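Local atomic coordinates of uncharacterized protein MT2708 (Mycobacterium tuberculosis, PDB entry 2FGG), a protein that is of unknown function but belongs to the Rv2632c-like family, is related to Rv1738 of the same organism, and folds as a three-stranded antiparallel sheet with one long helix. Residues 15-20 with 55-60; 33-38 with 73-78. One frame throughout, in Å; residues are numbered along the deposited sequence.

How the interactions relate
The chain first lays down strand 14-19, which gives interaction 1 its first side. Strands 24-32 and 35-43 follow, and the start of strand 35-43 does the same for interaction 2. A loop leads into helix 54-83. Its first turns meet strand 14-19 and close the loop of interaction 1 (15-20 with 55-60). Further along the helix, 73-78 reaches back to 33-38 and closes interaction 2. The segments alternate along the chain, so the two loops cross. The centres of the two contacts lie about 23 Å apart, on opposite sides of the chain's centre. Together they tie the two outermost strands of the sheet to one helix.

Interaction 1 (15-20 with 55-60); sequences VLIEEH and IGDELA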
ATOM      1  N   VAL A  15       8.710   1.112  -0.674  1.00 67.14           N
ATOM      2  CA  VAL A  15       7.953   2.008  -1.563  1.00 66.83           C
ATOM      3  C   VAL A  15       8.794   2.462  -2.748  1.00 66.82           C
ATOM      4  O   VAL A  15       9.918   2.916  -2.571  1.00 66.53           O
ATOM      5  CB  VAL A  15       7.420   3.271  -0.828  1.00 66.88           C
ATOM      6  CG1 VAL A  15       6.506   4.081  -1.746  1.00 66.71           C
ATOM      7  CG2 VAL A  15       6.684   2.890   0.435  1.00 65.96           C
ATOM      8  N   LEU A  16       8.235   2.325  -3.948  1.00 67.02           N
ATOM      9  CA  LEU A  16       8.828   2.857  -5.167  1.00 67.10           C
ATOM     10  C   LEU A  16       7.908   3.928  -5.741  1.00 67.60           C
ATOM     11  O   LEU A  16       6.714   3.702  -5.875  1.00 67.53           O
ATOM     12  CB  LEU A  16       9.035   1.732  -6.184  1.00 66.86           C
ATOM     13  CG  LEU A  16       9.413   2.056  -7.635  1.00 66.77           C
ATOM     14  CD1 LEU A  16      10.842   2.570  -7.754  1.00 66.07           C
ATOM     15  CD2 LEU A  16       9.220   0.839  -8.518  1.00 66.80           C
ATOM     16  N   ILE A  17       8.465   5.096  -6.058  1.00 68.45           N
ATOM     17  CA  ILE A  17       7.721   6.161  -6.742  1.00 69.26           C
ATOM     18  C   ILE A  17       8.324   6.419  -8.118  1.00 69.88           C
ATOM     19  O   ILE A  17       9.474   6.832  -8.217  1.00 69.96           O
ATOM     20  CB  ILE A  17       7.723   7.499  -5.955  1.00 69.20           C
ATOM     21  CG1 ILE A  17       7.300   7.300  -4.500  1.00 69.12           C
ATOM     22  CG2 ILE A  17       6.824   8.532  -6.633  1.00 69.28           C
ATOM     23  CD1 ILE A  17       8.462   7.235  -3.535  1.00 69.39           C
ATOM     24  N   GLU A  18       7.548   6.176  -9.170  1.00 70.87           N
ATOM     25  CA  GLU A  18       7.990   6.455 -10.536  1.00 71.99           C
ATOM     26  C   GLU A  18       7.142   7.563 -11.125  1.00 72.84           C
ATOM     27  O   GLU A  18       5.915   7.503 -11.074  1.00 72.85           O
ATOM     28  CB  GLU A  18       7.856   5.227 -11.432  1.00 71.96           C
ATOM     29  CG  GLU A  18       8.442   3.944 -10.902  1.00 72.27           C
ATOM     30  CD  GLU A  18       8.158   2.782 -11.830  1.00 72.85           C
ATOM     31  OE1 GLU A  18       7.140   2.085 -11.615  1.00 72.75           O
ATOM     32  OE2 GLU A  18       8.937   2.582 -12.789  1.00 72.84           O
ATOM     33  N   GLU A  19       7.801   8.564 -11.700  1.00 74.06           N
ATOM     34  CA  GLU A  19       7.115   9.708 -12.293  1.00 75.27           C
ATOM     35  C   GLU A  19       7.272   9.653 -13.811  1.00 76.11           C
ATOM     36  O   GLU A  19       8.389   9.738 -14.329  1.00 76.28           O
ATOM     37  CB  GLU A  19       7.667  11.009 -11.709  1.00 75.23           C
ATOM     38  CG  GLU A  19       7.493  11.113 -10.194  1.00 75.25           C
ATOM     39  CD  GLU A  19       8.652  11.810  -9.509  1.00 75.57           C
ATOM     40  OE1 GLU A  19       9.238  11.211  -8.583  1.00 75.43           O
ATOM     41  OE2 GLU A  19       8.983  12.953  -9.897  1.00 75.72           O
ATOM     42  N   HIS A  20       6.149   9.514 -14.515  1.00 77.20           N
ATOM     43  CA  HIS A  20       6.168   9.114 -15.931  1.00 78.19           C
ATOM     44  C   HIS A  20       6.677  10.148 -16.977  1.00 78.59           C
ATOM     45  O   HIS A  20       7.735   9.890 -17.553  1.00 78.83           O
ATOM     46  CB  HIS A  20       4.865   8.397 -16.353  1.00 78.49           C
ATOM     47  CG  HIS A  20       4.666   7.046 -15.721  1.00 79.36           C
ATOM     48  ND1 HIS A  20       4.346   5.920 -16.456  1.00 80.34           N
ATOM     49  CD2 HIS A  20       4.724   6.642 -14.428  1.00 79.63           C
ATOM     50  CE1 HIS A  20       4.218   4.886 -15.644  1.00 80.39           C
ATOM     51  NE2 HIS A  20       4.441   5.297 -14.407  1.00 80.02           N
ATOM     52  N   ILE A  55       3.955  16.897  -4.201  1.00 57.05           N
ATOM     53  CA  ILE A  55       2.501  16.709  -4.187  1.00 55.58           C
ATOM     54  C   ILE A  55       2.095  15.412  -4.896  1.00 54.96           C
ATOM     55  O   ILE A  55       1.377  14.598  -4.327  1.00 54.65           O
ATOM     56  CB  ILE A  55       1.733  17.916  -4.788  1.00 55.48           C
ATOM     57  CG1 ILE A  55       2.011  19.192  -3.992  1.00 55.02           C
ATOM     58  CG2 ILE A  55       0.234  17.640  -4.805  1.00 55.10           C
ATOM     59  CD1 ILE A  55       1.482  20.464  -4.640  1.00 55.29           C
ATOM     60  N   GLY A  56       2.568  15.222  -6.124  1.00 54.23           N
ATOM     61  CA  GLY A  56       2.292  14.000  -6.874  1.00 53.78           C
ATOM     62  C   GLY A  56       2.795  12.735  -6.195  1.00 53.59           C
ATOM     63  O   GLY A  56       2.102  11.723  -6.181  1.00 53.38           O
ATOM     64  N   ASP A  57       4.000  12.803  -5.631  1.00 53.62           N
ATOM     65  CA  ASP A  57       4.623  11.679  -4.931  1.00 53.69           C
ATOM     66  C   ASP A  57       3.849  11.281  -3.694  1.00 53.63           C
ATOM     67  O   ASP A  57       3.502  10.113  -3.528  1.00 54.33           O
ATOM     68  CB  ASP A  57       6.056  12.016  -4.510  1.00 53.92           C
ATOM     69  CG  ASP A  57       6.995  12.175  -5.679  1.00 54.33           C
ATOM     70  OD1 ASP A  57       6.574  11.982  -6.842  1.00 55.17           O
ATOM     71  OD2 ASP A  57       8.166  12.521  -5.426  1.00 55.39           O
ATOM     72  N   GLU A  58       3.583  12.244  -2.819  1.00 53.28           N
ATOM     73  CA  GLU A  58       2.865  11.958  -1.575  1.00 52.92           C
ATOM     74  C   GLU A  58       1.411  11.512  -1.786  1.00 52.81           C
ATOM     75  O   GLU A  58       0.884  10.723  -1.004  1.00 53.43           O
ATOM     76  CB  GLU A  58       2.954  13.140  -0.599  1.00 52.82           C
ATOM     77  CG  GLU A  58       2.232  14.401  -1.040  1.00 51.69           C
ATOM     78  CD  GLU A  58       2.679  15.637  -0.297  1.00 50.82           C
ATOM     79  OE1 GLU A  58       3.658  15.573   0.469  1.00 52.56           O
ATOM     80  OE2 GLU A  58       2.060  16.693  -0.490  1.00 49.91           O
ATOM     81  N   LEU A  59       0.763  12.010  -2.836  1.00 52.29           N
ATOM     82  CA  LEU A  59      -0.579  11.551  -3.183  1.00 51.77           C
ATOM     83  C   LEU A  59      -0.562  10.120  -3.711  1.00 52.12           C
ATOM     84  O   LEU A  59      -1.453   9.329  -3.404  1.00 52.34           O
ATOM     85  CB  LEU A  59      -1.235  12.485  -4.203  1.00 51.54           C
ATOM     86  CG  LEU A  59      -2.661  12.184  -4.680  1.00 50.91           C
ATOM     87  CD1 LEU A  59      -3.599  11.879  -3.525  1.00 49.81           C
ATOM     88  CD2 LEU A  59      -3.202  13.339  -5.513  1.00 50.87           C
ATOM     89  N   ALA A  60       0.443   9.793  -4.514  1.00 52.44           N
ATOM     90  CA  ALA A  60       0.603   8.441  -5.015  1.00 52.81           C
ATOM     91  C   ALA A  60       0.878   7.488  -3.864  1.00 53.25           C
ATOM     92  O   ALA A  60       0.293   6.417  -3.806  1.00 54.17           O
ATOM     93  CB  ALA A  60       1.708   8.373  -6.027  1.00 52.53           C
TER
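D57 OD1 is where this contact gathers. The I17 methyl CG2 touches it at 3.5 Å, and E19 brings its carboxylate up to the same oxygen. The residues join an outer strand of the antiparallel sheet to the first turns of the helix, in a beta-beta-beta-alpha fold. I17 and E19 alternate with E18 along the strand, so both send CB toward the helix while E18 points the other way. A chi1 of -51° sets I17 CG1 beside the backbone N and leaves CG2 anti to that N, against the D57 carboxylate. The I17 and D57 side chains cross at about a right angle, as do those of E19 and D57. The two carboxylates are not stacked flat, for their planes are 59° apart. E19 OE1 and D57 OD1 are both acceptors, so their closeness is a meeting of like charges and not a bond. It may raise the proton affinity of one of the two. The nearby N-terminal end of the helix would probably ease the charge on D57. The contact lies at the surface, where solvent can also screen it. T24 of the neighbouring strand touches I17, E19 and D57. On the other side of the strand, E18 forms a salt bridge with R25. E19 bends at chi2 (144°), and its OE1 stops 3.3 Å from D57 OD1 and 3.6 Å from D57 OD2.

Interaction 2 (33-38 with 73-78); sequences AGRQMV and FALTSS
L75 sets its two methyls against the guanidinium group of R35. CD2 sits over the centre of one guanidinium face, 4.1 Å above the plane. CD1 lies above the same face but is displaced outward on the NH1/NH2 side, and comes to 3.4 Å from R35 NH1. This is van der Waals packing of a branched apolar end on the flat face of a charged group. The face is covered by carbon, while the N-H groups point outward within the plane. The R35 and L75 side chains come from opposite directions. With chi1 near -177°, L75 CG points opposite the backbone N, which sends the fork off the helix toward the strand. The R35 chain turns at chi3 (81°) to present its face to that fork. One methyl does double duty: L75 CD2 also lies 4.3 Å from SE of selenomethionine M37, two residues further along the strand. M37 is buried, and L68, Q71 and L72 of the helix pack around it. W32 of strand 24-32 touches both M37 and L75. Q71 NE2 is hydrogen-bonded to V38 O, a polar link between helix and strand beside the apolar one. A33 and G34 both have positive phi, consistent with a type I' turn leading into R35. The contact thus packs the end of a beta-hairpin on the long helix of a beta-beta-beta-alpha fold.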
ATOM      1  N   ALA A  33       2.480 -13.175   5.458  1.00 67.13           N
ATOM      2  CA  ALA A  33       1.878 -14.502   5.482  1.00 67.71           C
ATOM      3  C   ALA A  33       2.256 -15.296   4.238  1.00 68.34           C
ATOM      4  O   ALA A  33       1.411 -15.946   3.622  1.00 68.65           O
ATOM      5  CB  ALA A  33       0.361 -14.402   5.632  1.00 67.66           C
ATOM      6  N   GLY A  34       3.530 -15.225   3.864  1.00 68.92           N
ATOM      7  CA  GLY A  34       4.032 -15.952   2.700  1.00 69.75           C
ATOM      8  C   GLY A  34       3.557 -15.451   1.343  1.00 70.12           C
ATOM      9  O   GLY A  34       3.629 -16.178   0.347  1.00 70.14           O
ATOM     10  N   ARG A  35       3.077 -14.213   1.298  1.00 70.47           N
ATOM     11  CA  ARG A  35       2.689 -13.603   0.033  1.00 71.11           C
ATOM     12  C   ARG A  35       3.280 -12.200  -0.138  1.00 70.86           C
ATOM     13  O   ARG A  35       3.548 -11.496   0.837  1.00 70.70           O
ATOM     14  CB  ARG A  35       1.161 -13.619  -0.143  1.00 71.01           C
ATOM     15  CG  ARG A  35       0.402 -12.593   0.684  1.00 72.23           C
ATOM     16  CD  ARG A  35      -1.078 -12.935   0.834  1.00 72.33           C
ATOM     17  NE  ARG A  35      -1.286 -13.928   1.886  1.00 74.99           N
ATOM     18  CZ  ARG A  35      -2.460 -14.477   2.190  1.00 75.67           C
ATOM     19  NH1 ARG A  35      -3.554 -14.125   1.518  1.00 76.24           N
ATOM     20  NH2 ARG A  35      -2.537 -15.381   3.166  1.00 74.87           N
ATOM     21  N   GLN A  36       3.511 -11.830  -1.391  1.00 71.11           N
ATOM     22  CA  GLN A  36       3.984 -10.503  -1.745  1.00 71.22           C
ATOM     23  C   GLN A  36       2.763  -9.653  -1.963  1.00 71.12           C
ATOM     24  O   GLN A  36       1.998  -9.885  -2.890  1.00 71.16           O
ATOM     25  CB  GLN A  36       4.809 -10.537  -3.035  1.00 71.34           C
ATOM     26  CG  GLN A  36       5.986 -11.494  -3.015  1.00 72.67           C
ATOM     27  CD  GLN A  36       6.990 -11.163  -1.926  1.00 74.42           C
ATOM     28  OE1 GLN A  36       7.280  -9.994  -1.664  1.00 75.32           O
ATOM     29  NE2 GLN A  36       7.527 -12.195  -1.284  1.00 75.37           N
HETATM   30  N   MSE A  37       2.565  -8.675  -1.101  1.00 71.03           N
HETATM   31  CA  MSE A  37       1.428  -7.793  -1.251  1.00 71.61           C
HETATM   32  C   MSE A  37       1.895  -6.444  -1.765  1.00 69.78           C
HETATM   33  O   MSE A  37       2.864  -5.887  -1.262  1.00 69.84           O
HETATM   34  CB  MSE A  37       0.688  -7.664   0.071  1.00 71.24           C
HETATM   35  CG  MSE A  37       0.195  -8.993   0.589  1.00 72.72           C
HETATM   36 SE   MSE A  37      -0.725  -8.817   2.277  1.00 77.05          SE
HETATM   37  CE  MSE A  37      -2.339  -7.977   1.696  1.00 75.19           C
ATOM     38  N   VAL A  38       1.221  -5.941  -2.791  1.00 68.35           N
ATOM     39  CA  VAL A  38       1.588  -4.662  -3.389  1.00 66.50           C
ATOM     40  C   VAL A  38       0.380  -3.755  -3.465  1.00 65.52           C
ATOM     41  O   VAL A  38      -0.634  -4.100  -4.060  1.00 65.37           O
ATOM     42  CB  VAL A  38       2.199  -4.822  -4.803  1.00 66.46           C
ATOM     43  CG1 VAL A  38       2.768  -3.497  -5.292  1.00 65.71           C
ATOM     44  CG2 VAL A  38       3.280  -5.880  -4.803  1.00 66.04           C
ATOM     45  N   PHE A  73      -7.145  -5.431   5.180  1.00 56.19           N
ATOM     46  CA  PHE A  73      -8.475  -5.520   5.782  1.00 55.43           C
ATOM     47  C   PHE A  73      -9.236  -6.709   5.199  1.00 54.91           C
ATOM     48  O   PHE A  73      -9.911  -7.440   5.916  1.00 55.11           O
ATOM     49  CB  PHE A  73      -9.276  -4.229   5.584  1.00 55.43           C
ATOM     50  CG  PHE A  73      -8.861  -3.091   6.491  1.00 55.55           C
ATOM     51  CD1 PHE A  73      -8.845  -3.245   7.870  1.00 54.95           C
ATOM     52  CD2 PHE A  73      -8.525  -1.849   5.958  1.00 54.83           C
ATOM     53  CE1 PHE A  73      -8.464  -2.187   8.703  1.00 54.93           C
ATOM     54  CE2 PHE A  73      -8.156  -0.793   6.777  1.00 53.05           C
ATOM     55  CZ  PHE A  73      -8.120  -0.963   8.150  1.00 54.50           C
ATOM     56  N   ALA A  74      -9.109  -6.910   3.899  1.00 54.30           N
ATOM     57  CA  ALA A  74      -9.710  -8.070   3.251  1.00 53.96           C
ATOM     58  C   ALA A  74      -9.108  -9.378   3.768  1.00 53.54           C
ATOM     59  O   ALA A  74      -9.802 -10.384   3.886  1.00 54.01           O
ATOM     60  CB  ALA A  74      -9.563  -7.971   1.751  1.00 53.33           C
ATOM     61  N   LEU A  75      -7.821  -9.359   4.089  1.00 53.38           N
ATOM     62  CA  LEU A  75      -7.145 -10.551   4.589  1.00 52.79           C
ATOM     63  C   LEU A  75      -7.573 -10.857   6.020  1.00 52.50           C
ATOM     64  O   LEU A  75      -7.758 -12.019   6.388  1.00 52.62           O
ATOM     65  CB  LEU A  75      -5.631 -10.386   4.500  1.00 52.68           C
ATOM     66  CG  LEU A  75      -4.762 -11.579   4.911  1.00 53.05           C
ATOM     67  CD1 LEU A  75      -5.215 -12.880   4.246  1.00 52.39           C
ATOM     68  CD2 LEU A  75      -3.318 -11.293   4.586  1.00 53.01           C
ATOM     69  N   THR A  76      -7.738  -9.799   6.810  1.00 52.24           N
ATOM     70  CA  THR A  76      -8.219  -9.912   8.181  1.00 51.87           C
ATOM     71  C   THR A  76      -9.584 -10.570   8.212  1.00 51.32           C
ATOM     72  O   THR A  76      -9.777 -11.521   8.948  1.00 51.39           O
ATOM     73  CB  THR A  76      -8.276  -8.541   8.875  1.00 51.87           C
ATOM     74  OG1 THR A  76      -7.003  -7.902   8.752  1.00 52.46           O
ATOM     75  CG2 THR A  76      -8.600  -8.694  10.348  1.00 52.13           C
ATOM     76  N   SER A  77     -10.509 -10.079   7.393  1.00 50.95           N
ATOM     77  CA  SER A  77     -11.865 -10.622   7.342  1.00 50.81           C
ATOM     78  C   SER A  77     -11.871 -12.087   6.914  1.00 50.65           C
ATOM     79  O   SER A  77     -12.519 -12.929   7.527  1.00 50.57           O
ATOM     80  CB  SER A  77     -12.741  -9.815   6.388  1.00 50.50           C
ATOM     81  OG  SER A  77     -13.995 -10.453   6.237  1.00 50.58           O
ATOM     82  N   SER A  78     -11.142 -12.371   5.848  1.00 50.85           N
ATOM     83  CA  SER A  78     -10.997 -13.717   5.340  1.00 50.99           C
ATOM     84  C   SER A  78     -10.466 -14.672   6.410  1.00 50.74           C
ATOM     85  O   SER A  78     -11.018 -15.766   6.608  1.00 50.63           O
ATOM     86  CB  SER A  78     -10.043 -13.689   4.163  1.00 51.08           C
ATOM     87  OG  SER A  78      -9.845 -14.995   3.684  1.00 53.89           O
TER